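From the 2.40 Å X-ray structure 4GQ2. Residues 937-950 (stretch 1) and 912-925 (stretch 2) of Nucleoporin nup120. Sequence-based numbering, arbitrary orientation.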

ATOM      1  N   ALA A 937     -34.837   3.559  31.252  1.00 49.27           N
ATOM      2  CA  ALA A 937     -34.153   3.718  29.970  1.00 50.42           C
ATOM      3  C   ALA A 937     -34.057   2.400  29.207  1.00 48.50           C
ATOM      4  O   ALA A 937     -34.219   2.377  27.987  1.00 56.78           O
ATOM      5  CB  ALA A 937     -32.773   4.328  30.162  1.00 50.77           C
ATOM      6  N   ILE A 938     -33.817   1.311  29.936  1.00 43.50           N
ATOM      7  CA  ILE A 938     -33.759  -0.027  29.346  1.00 46.86           C
ATOM      8  C   ILE A 938     -35.118  -0.480  28.807  1.00 47.33           C
ATOM      9  O   ILE A 938     -35.199  -0.967  27.680  1.00 51.46           O
ATOM     10  CB  ILE A 938     -33.191  -1.072  30.340  1.00 53.53           C
ATOM     11  CG1 ILE A 938     -31.687  -0.852  30.534  1.00 48.65           C
ATOM     12  CG2 ILE A 938     -33.466  -2.500  29.864  1.00 54.08           C
ATOM     13  CD1 ILE A 938     -31.064  -1.684  31.637  1.00 43.88           C
ATOM     14  N   THR A 939     -36.174  -0.322  29.608  1.00 50.68           N
ATOM     15  CA  THR A 939     -37.518  -0.736  29.188  1.00 52.37           C
ATOM     16  C   THR A 939     -38.003   0.140  28.042  1.00 56.11           C
ATOM     17  O   THR A 939     -38.738  -0.327  27.164  1.00 54.82           O
ATOM     18  CB  THR A 939     -38.554  -0.705  30.330  1.00 62.72           C
ATOM     19  OG1 THR A 939     -38.800   0.650  30.721  1.00 79.71           O
ATOM     20  CG2 THR A 939     -38.080  -1.516  31.537  1.00 58.60           C
ATOM     21  N   HIS A 940     -37.589   1.408  28.061  1.00 52.04           N
ATOM     22  CA  HIS A 940     -37.788   2.313  26.925  1.00 55.75           C
ATOM     23  C   HIS A 940     -37.179   1.725  25.680  1.00 61.30           C
ATOM     24  O   HIS A 940     -37.857   1.596  24.657  1.00 53.28           O
ATOM     25  CB  HIS A 940     -37.181   3.680  27.216  1.00 55.02           C
ATOM     26  CG  HIS A 940     -38.061   4.580  28.055  1.00 64.16           C
ATOM     27  ND1 HIS A 940     -37.891   5.914  28.103  1.00 66.40           N
ATOM     28  CD2 HIS A 940     -39.151   4.295  28.877  1.00 56.68           C
ATOM     29  CE1 HIS A 940     -38.809   6.453  28.925  1.00 63.56           C
ATOM     30  NE2 HIS A 940     -39.580   5.461  29.393  1.00 59.75           N
ATOM     31  N   GLU A 941     -35.904   1.343  25.760  1.00 57.66           N
ATOM     32  CA  GLU A 941     -35.224   0.719  24.625  1.00 66.29           C
ATOM     33  C   GLU A 941     -35.839  -0.613  24.195  1.00 61.36           C
ATOM     34  O   GLU A 941     -35.947  -0.878  22.997  1.00 62.14           O
ATOM     35  CB  GLU A 941     -33.717   0.574  24.868  1.00 74.22           C
ATOM     36  CG  GLU A 941     -32.892   1.681  24.222  1.00 81.65           C
ATOM     37  CD  GLU A 941     -32.742   1.524  22.714  1.00 73.47           C
ATOM     38  OE1 GLU A 941     -33.012   2.501  21.983  1.00 85.88           O
ATOM     39  OE2 GLU A 941     -32.345   0.430  22.255  1.00 62.71           O
ATOM     40  N   THR A 942     -36.251  -1.440  25.156  1.00 48.81           N
ATOM     41  CA  THR A 942     -36.933  -2.690  24.816  1.00 55.85           C
ATOM     42  C   THR A 942     -38.142  -2.437  23.908  1.00 61.18           C
ATOM     43  O   THR A 942     -38.283  -3.086  22.865  1.00 63.65           O
ATOM     44  CB  THR A 942     -37.369  -3.485  26.064  1.00 49.91           C
ATOM     45  OG1 THR A 942     -36.227  -3.754  26.881  1.00 53.11           O
ATOM     46  CG2 THR A 942     -38.007  -4.810  25.658  1.00 43.91           C
ATOM     47  N   LEU A 943     -38.999  -1.494  24.307  1.00 59.78           N
ATOM     48  CA  LEU A 943     -40.182  -1.135  23.521  1.00 65.68           C
ATOM     49  C   LEU A 943     -39.765  -0.764  22.109  1.00 65.77           C
ATOM     50  O   LEU A 943     -40.180  -1.399  21.136  1.00 65.07           O
ATOM     51  CB  LEU A 943     -40.953   0.030  24.163  1.00 59.15           C
ATOM     52  CG  LEU A 943     -41.740  -0.205  25.459  1.00 67.71           C
ATOM     53  CD1 LEU A 943     -42.325   1.106  25.970  1.00 67.17           C
ATOM     54  CD2 LEU A 943     -42.836  -1.252  25.280  1.00 55.00           C
ATOM     55  N   LYS A 944     -38.917   0.256  22.026  1.00 60.42           N
ATOM     56  CA  LYS A 944     -38.366   0.758  20.774  1.00 67.49           C
ATOM     57  C   LYS A 944     -37.798  -0.350  19.873  1.00 73.23           C
ATOM     58  O   LYS A 944     -37.932  -0.286  18.647  1.00 80.31           O
ATOM     59  CB  LYS A 944     -37.291   1.799  21.095  1.00 60.54           C
ATOM     60  CG  LYS A 944     -36.844   2.672  19.938  1.00 66.56           C
ATOM     61  CD  LYS A 944     -36.021   3.844  20.461  1.00 71.94           C
ATOM     62  CE  LYS A 944     -35.058   4.379  19.415  1.00 72.37           C
ATOM     63  NZ  LYS A 944     -35.763   4.872  18.199  1.00 87.18           N
ATOM     64  N   THR A 945     -37.187  -1.367  20.479  1.00 63.63           N
ATOM     65  CA  THR A 945     -36.513  -2.419  19.714  1.00 72.92           C
ATOM     66  C   THR A 945     -37.440  -3.570  19.312  1.00 80.51           C
ATOM     67  O   THR A 945     -37.423  -4.001  18.153  1.00 68.58           O
ATOM     68  CB  THR A 945     -35.253  -2.950  20.433  1.00 62.86           C
ATOM     69  OG1 THR A 945     -35.595  -3.396  21.749  1.00 65.39           O
ATOM     70  CG2 THR A 945     -34.199  -1.855  20.527  1.00 49.15           C
ATOM     71  N   ALA A 946     -38.241  -4.054  20.264  1.00 84.30           N
ATOM     72  CA  ALA A 946     -39.254  -5.086  20.006  1.00 72.63           C
ATOM     73  C   ALA A 946     -40.208  -4.669  18.889  1.00 81.37           C
ATOM     74  O   ALA A 946     -40.497  -5.458  17.979  1.00 74.69           O
ATOM     75  CB  ALA A 946     -40.033  -5.404  21.275  1.00 61.38           C
ATOM     76  N   CYS A 947     -40.677  -3.423  18.964  1.00 71.14           N
ATOM     77  CA  CYS A 947     -41.598  -2.852  17.979  1.00 72.88           C
ATOM     78  C   CYS A 947     -41.004  -2.838  16.569  1.00 74.19           C
ATOM     79  O   CYS A 947     -41.708  -3.088  15.588  1.00 93.71           O
ATOM     80  CB  CYS A 947     -42.022  -1.441  18.406  1.00 71.41           C
ATOM     81  SG  CYS A 947     -42.946  -0.478  17.180  1.00 74.20           S
ATOM     82  N   ALA A 948     -39.707  -2.564  16.478  1.00 79.72           N
ATOM     83  CA  ALA A 948     -39.028  -2.477  15.190  1.00 76.91           C
ATOM     84  C   ALA A 948     -38.773  -3.851  14.569  1.00 75.13           C
ATOM     85  O   ALA A 948     -38.656  -3.972  13.349  1.00 75.07           O
ATOM     86  CB  ALA A 948     -37.730  -1.701  15.334  1.00 69.43           C
ATOM     87  N   ALA A 949     -38.692  -4.880  15.409  1.00 73.05           N
ATOM     88  CA  ALA A 949     -38.441  -6.241  14.943  1.00 66.50           C
ATOM     89  C   ALA A 949     -39.730  -6.980  14.581  1.00 81.06           C
ATOM     90  O   ALA A 949     -39.720  -7.881  13.737  1.00 89.21           O
ATOM     91  CB  ALA A 949     -37.662  -7.018  15.991  1.00 67.22           C
ATOM     92  N   GLY A 950     -40.830  -6.592  15.224  1.00 82.51           N
ATOM     93  CA  GLY A 950     -42.123  -7.243  15.034  1.00 80.39           C
ATOM     94  C   GLY A 950     -42.346  -8.368  16.027  1.00 79.32           C
ATOM     95  O   GLY A 950     -41.948  -8.272  17.189  1.00 75.92           O
TER
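Stretch 2 912-925: AYIDALEFSLLADA

Stretch 2 is a helix from Tyr913 to Ala925, with Ala912 at the N-cap position. It packs against the helix of stretch 1, which begins earlier in the chain and runs through Ala949. The two run nearly antiparallel, with 153° between their N-to-C directions and a signed crossing angle of -153°. Their axes approach to 8.4 Å, close for two helices, and small residues line much of the contact. The contact buries 634 Å², both sides summed.

Because the directions oppose, the start of stretch 1 meets the end of stretch 2. Ile938 lies nearest Asp924, with their CA atoms 6.4 Å apart. Its CB points toward stretch 2. Ile938 CD1 reaches Ala923 CB at 3.9 Å and Ala923 O at 3.6 Å, while Ile938 CG2 is 3.8 Å from Asp924 OD2. Thr939 CB points sideways, and Thr939 CG2 is 4.0 Å from Asp924 OD2. His940 CB points away, and the residue makes no contact.

One turn on, Ser920 fits as a knob into a hole formed by Ile938, Glu941, Thr942 and Thr945. Ser920 OG lies 3.8 Å from Glu941 CB. Thr942 supplies the one hydrogen bond between the stretches: Ser920 OG and Thr942 OG1 are 3.0 Å apart, and either could be the donor. Ser920 OG is also 3.2 Å from Thr942 N, but the angle is too poor for a hydrogen bond. The amide is already used within its own helix, where Thr942 N bonds Ile938 O at 2.8 Å. The CA atoms of Thr942 and Ser920 are 5.5 Å apart. Leu943 and Lys944 do not touch stretch 2.

Thr945 CB points toward stretch 2, and Thr945 CA is 5.2 Å from Leu917 CA. Thr945 OG1 comes to 3.7 Å from Leu917 CA, and Thr945 CG2 to 4.1 Å from Ala916 CB. The next residue, Ala946, has its CB directed away, yet its CA is 3.7 Å from Leu917 CD1. Cys947 CB again points away.

The last turn meets the beginning of the stretch 2 helix. Ala948 CB sits over one face of the Tyr913 ring, 4.0 Å from the ring centroid and 29° off the normal, a CH-pi contact. Ala949 has its CA 5.1 Å from the CA of Tyr913. Ala949 CB packs on Tyr913 CB at 3.8 Å, Leu917 CD1 at 4.0 Å and Ile914 CD1 at 4.2 Å. Ile914 CB points away from stretch 1, but the end of the side chain comes nearer. Gly950 closes the stretch without packing on stretch 2; its backbone angles by themselves call for glycine.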

ATOM      1  N   ALA A 912     -30.295  -3.871  12.762  1.00 63.00           N
ATOM      2  CA  ALA A 912     -30.223  -5.253  13.212  1.00 50.56           C
ATOM      3  C   ALA A 912     -31.139  -5.413  14.419  1.00 54.83           C
ATOM      4  O   ALA A 912     -30.682  -5.503  15.561  1.00 67.08           O
ATOM      5  CB  ALA A 912     -28.792  -5.627  13.554  1.00 46.30           C
ATOM      6  N   TYR A 913     -32.440  -5.455  14.148  1.00 63.11           N
ATOM      7  CA  TYR A 913     -33.463  -5.338  15.186  1.00 62.12           C
ATOM      8  C   TYR A 913     -33.616  -6.544  16.121  1.00 59.86           C
ATOM      9  O   TYR A 913     -34.004  -6.375  17.277  1.00 71.72           O
ATOM     10  CB  TYR A 913     -34.806  -4.938  14.564  1.00 70.33           C
ATOM     11  CG  TYR A 913     -34.726  -3.670  13.734  1.00 71.19           C
ATOM     12  CD1 TYR A 913     -34.446  -2.438  14.330  1.00 67.97           C
ATOM     13  CD2 TYR A 913     -34.926  -3.702  12.353  1.00 68.37           C
ATOM     14  CE1 TYR A 913     -34.369  -1.277  13.578  1.00 70.38           C
ATOM     15  CE2 TYR A 913     -34.849  -2.545  11.590  1.00 74.14           C
ATOM     16  CZ  TYR A 913     -34.574  -1.336  12.209  1.00 78.60           C
ATOM     17  OH  TYR A 913     -34.493  -0.183  11.460  1.00 80.87           O
ATOM     18  N   ILE A 914     -33.298  -7.742  15.638  1.00 57.02           N
ATOM     19  CA  ILE A 914     -33.369  -8.947  16.474  1.00 61.64           C
ATOM     20  C   ILE A 914     -32.304  -8.932  17.572  1.00 61.29           C
ATOM     21  O   ILE A 914     -32.585  -9.260  18.727  1.00 57.20           O
ATOM     22  CB  ILE A 914     -33.231 -10.252  15.642  1.00 69.58           C
ATOM     23  CG1 ILE A 914     -34.102 -10.206  14.373  1.00 76.63           C
ATOM     24  CG2 ILE A 914     -33.543 -11.482  16.495  1.00 61.31           C
ATOM     25  CD1 ILE A 914     -35.596 -10.374  14.602  1.00 80.77           C
ATOM     26  N   ASP A 915     -31.082  -8.561  17.194  1.00 58.49           N
ATOM     27  CA  ASP A 915     -29.959  -8.495  18.123  1.00 53.97           C
ATOM     28  C   ASP A 915     -30.092  -7.290  19.056  1.00 52.67           C
ATOM     29  O   ASP A 915     -29.762  -7.378  20.247  1.00 53.65           O
ATOM     30  CB  ASP A 915     -28.636  -8.418  17.357  1.00 57.53           C
ATOM     31  CG  ASP A 915     -28.465  -9.551  16.370  1.00 51.26           C
ATOM     32  OD1 ASP A 915     -28.210 -10.698  16.797  1.00 44.20           O
ATOM     33  OD2 ASP A 915     -28.574  -9.289  15.157  1.00 61.47           O
ATOM     34  N   ALA A 916     -30.564  -6.170  18.509  1.00 46.15           N
ATOM     35  CA  ALA A 916     -30.857  -4.975  19.309  1.00 50.61           C
ATOM     36  C   ALA A 916     -31.871  -5.282  20.411  1.00 56.15           C
ATOM     37  O   ALA A 916     -31.795  -4.713  21.499  1.00 51.23           O
ATOM     38  CB  ALA A 916     -31.363  -3.846  18.425  1.00 45.37           C
ATOM     39  N   LEU A 917     -32.808  -6.185  20.115  1.00 55.08           N
ATOM     40  CA  LEU A 917     -33.834  -6.610  21.060  1.00 52.75           C
ATOM     41  C   LEU A 917     -33.196  -7.489  22.128  1.00 51.98           C
ATOM     42  O   LEU A 917     -33.371  -7.249  23.324  1.00 59.11           O
ATOM     43  CB  LEU A 917     -34.937  -7.389  20.326  1.00 62.55           C
ATOM     44  CG  LEU A 917     -36.393  -7.486  20.816  1.00 66.20           C
ATOM     45  CD1 LEU A 917     -37.230  -8.228  19.783  1.00 75.78           C
ATOM     46  CD2 LEU A 917     -36.554  -8.156  22.169  1.00 48.23           C
ATOM     47  N   GLU A 918     -32.453  -8.502  21.685  1.00 52.61           N
ATOM     48  CA  GLU A 918     -31.821  -9.462  22.591  1.00 52.86           C
ATOM     49  C   GLU A 918     -30.853  -8.785  23.561  1.00 52.03           C
ATOM     50  O   GLU A 918     -30.820  -9.128  24.745  1.00 49.89           O
ATOM     51  CB  GLU A 918     -31.149 -10.595  21.809  1.00 57.61           C
ATOM     52  CG  GLU A 918     -32.154 -11.509  21.108  1.00 88.14           C
ATOM     53  CD  GLU A 918     -31.534 -12.741  20.463  1.00 90.46           C
ATOM     54  OE1 GLU A 918     -30.289 -12.851  20.431  1.00 94.83           O
ATOM     55  OE2 GLU A 918     -32.302 -13.609  19.982  1.00 73.77           O
ATOM     56  N   PHE A 919     -30.090  -7.808  23.069  1.00 44.75           N
ATOM     57  CA  PHE A 919     -29.153  -7.071  23.923  1.00 49.66           C
ATOM     58  C   PHE A 919     -29.880  -6.189  24.929  1.00 50.86           C
ATOM     59  O   PHE A 919     -29.379  -5.958  26.032  1.00 42.54           O
ATOM     60  CB  PHE A 919     -28.167  -6.231  23.094  1.00 46.99           C
ATOM     61  CG  PHE A 919     -26.993  -7.012  22.572  1.00 44.65           C
ATOM     62  CD1 PHE A 919     -26.160  -7.703  23.443  1.00 44.24           C
ATOM     63  CD2 PHE A 919     -26.718  -7.052  21.212  1.00 48.47           C
ATOM     64  CE1 PHE A 919     -25.078  -8.427  22.968  1.00 47.57           C
ATOM     65  CE2 PHE A 919     -25.636  -7.772  20.727  1.00 49.51           C
ATOM     66  CZ  PHE A 919     -24.815  -8.460  21.606  1.00 43.49           C
ATOM     67  N   SER A 920     -31.053  -5.692  24.537  1.00 52.41           N
ATOM     68  CA  SER A 920     -31.889  -4.884  25.421  1.00 56.87           C
ATOM     69  C   SER A 920     -32.423  -5.742  26.568  1.00 55.86           C
ATOM     70  O   SER A 920     -32.409  -5.312  27.730  1.00 47.79           O
ATOM     71  CB  SER A 920     -33.037  -4.240  24.645  1.00 58.87           C
ATOM     72  OG  SER A 920     -33.656  -3.231  25.416  1.00 49.02           O
ATOM     73  N   LEU A 921     -32.851  -6.962  26.232  1.00 51.45           N
ATOM     74  CA  LEU A 921     -33.315  -7.945  27.217  1.00 53.86           C
ATOM     75  C   LEU A 921     -32.167  -8.367  28.116  1.00 49.61           C
ATOM     76  O   LEU A 921     -32.353  -8.606  29.313  1.00 57.12           O
ATOM     77  CB  LEU A 921     -33.927  -9.182  26.532  1.00 49.04           C
ATOM     78  CG  LEU A 921     -35.244  -9.018  25.755  1.00 57.21           C
ATOM     79  CD1 LEU A 921     -35.502 -10.222  24.859  1.00 50.85           C
ATOM     80  CD2 LEU A 921     -36.435  -8.778  26.679  1.00 59.73           C
ATOM     81  N   LEU A 922     -30.979  -8.457  27.526  1.00 54.03           N
ATOM     82  CA  LEU A 922     -29.782  -8.777  28.280  1.00 48.24           C
ATOM     83  C   LEU A 922     -29.429  -7.651  29.244  1.00 43.33           C
ATOM     84  O   LEU A 922     -29.064  -7.920  30.388  1.00 49.79           O
ATOM     85  CB  LEU A 922     -28.612  -9.124  27.349  1.00 53.41           C
ATOM     86  CG  LEU A 922     -28.423 -10.627  27.088  1.00 62.52           C
ATOM     87  CD1 LEU A 922     -27.545 -10.886  25.869  1.00 58.38           C
ATOM     88  CD2 LEU A 922     -27.857 -11.331  28.319  1.00 48.46           C
ATOM     89  N   ALA A 923     -29.563  -6.402  28.796  1.00 41.88           N
ATOM     90  CA  ALA A 923     -29.316  -5.237  29.664  1.00 49.42           C
ATOM     91  C   ALA A 923     -30.219  -5.277  30.890  1.00 54.18           C
ATOM     92  O   ALA A 923     -29.774  -5.009  32.008  1.00 47.66           O
ATOM     93  CB  ALA A 923     -29.509  -3.935  28.902  1.00 41.78           C
ATOM     94  N   ASP A 924     -31.484  -5.630  30.661  1.00 63.89           N
ATOM     95  CA  ASP A 924     -32.470  -5.791  31.728  1.00 61.97           C
ATOM     96  C   ASP A 924     -32.071  -6.913  32.692  1.00 59.97           C
ATOM     97  O   ASP A 924     -32.058  -6.714  33.906  1.00 59.21           O
ATOM     98  CB  ASP A 924     -33.851  -6.066  31.129  1.00 58.57           C
ATOM     99  CG  ASP A 924     -34.977  -5.544  31.996  1.00 72.95           C
ATOM    100  OD1 ASP A 924     -34.946  -5.783  33.225  1.00 76.69           O
ATOM    101  OD2 ASP A 924     -35.895  -4.893  31.444  1.00 65.23           O
ATOM    102  N   ALA A 925     -31.732  -8.078  32.141  1.00 49.46           N
ATOM    103  CA  ALA A 925     -31.289  -9.227  32.933  1.00 45.57           C
ATOM    104  C   ALA A 925     -29.976  -9.002  33.706  1.00 50.69           C
ATOM    105  O   ALA A 925     -29.720  -9.689  34.698  1.00 57.79           O
ATOM    106  CB  ALA A 925     -31.180 -10.464  32.046  1.00 40.20           C
TER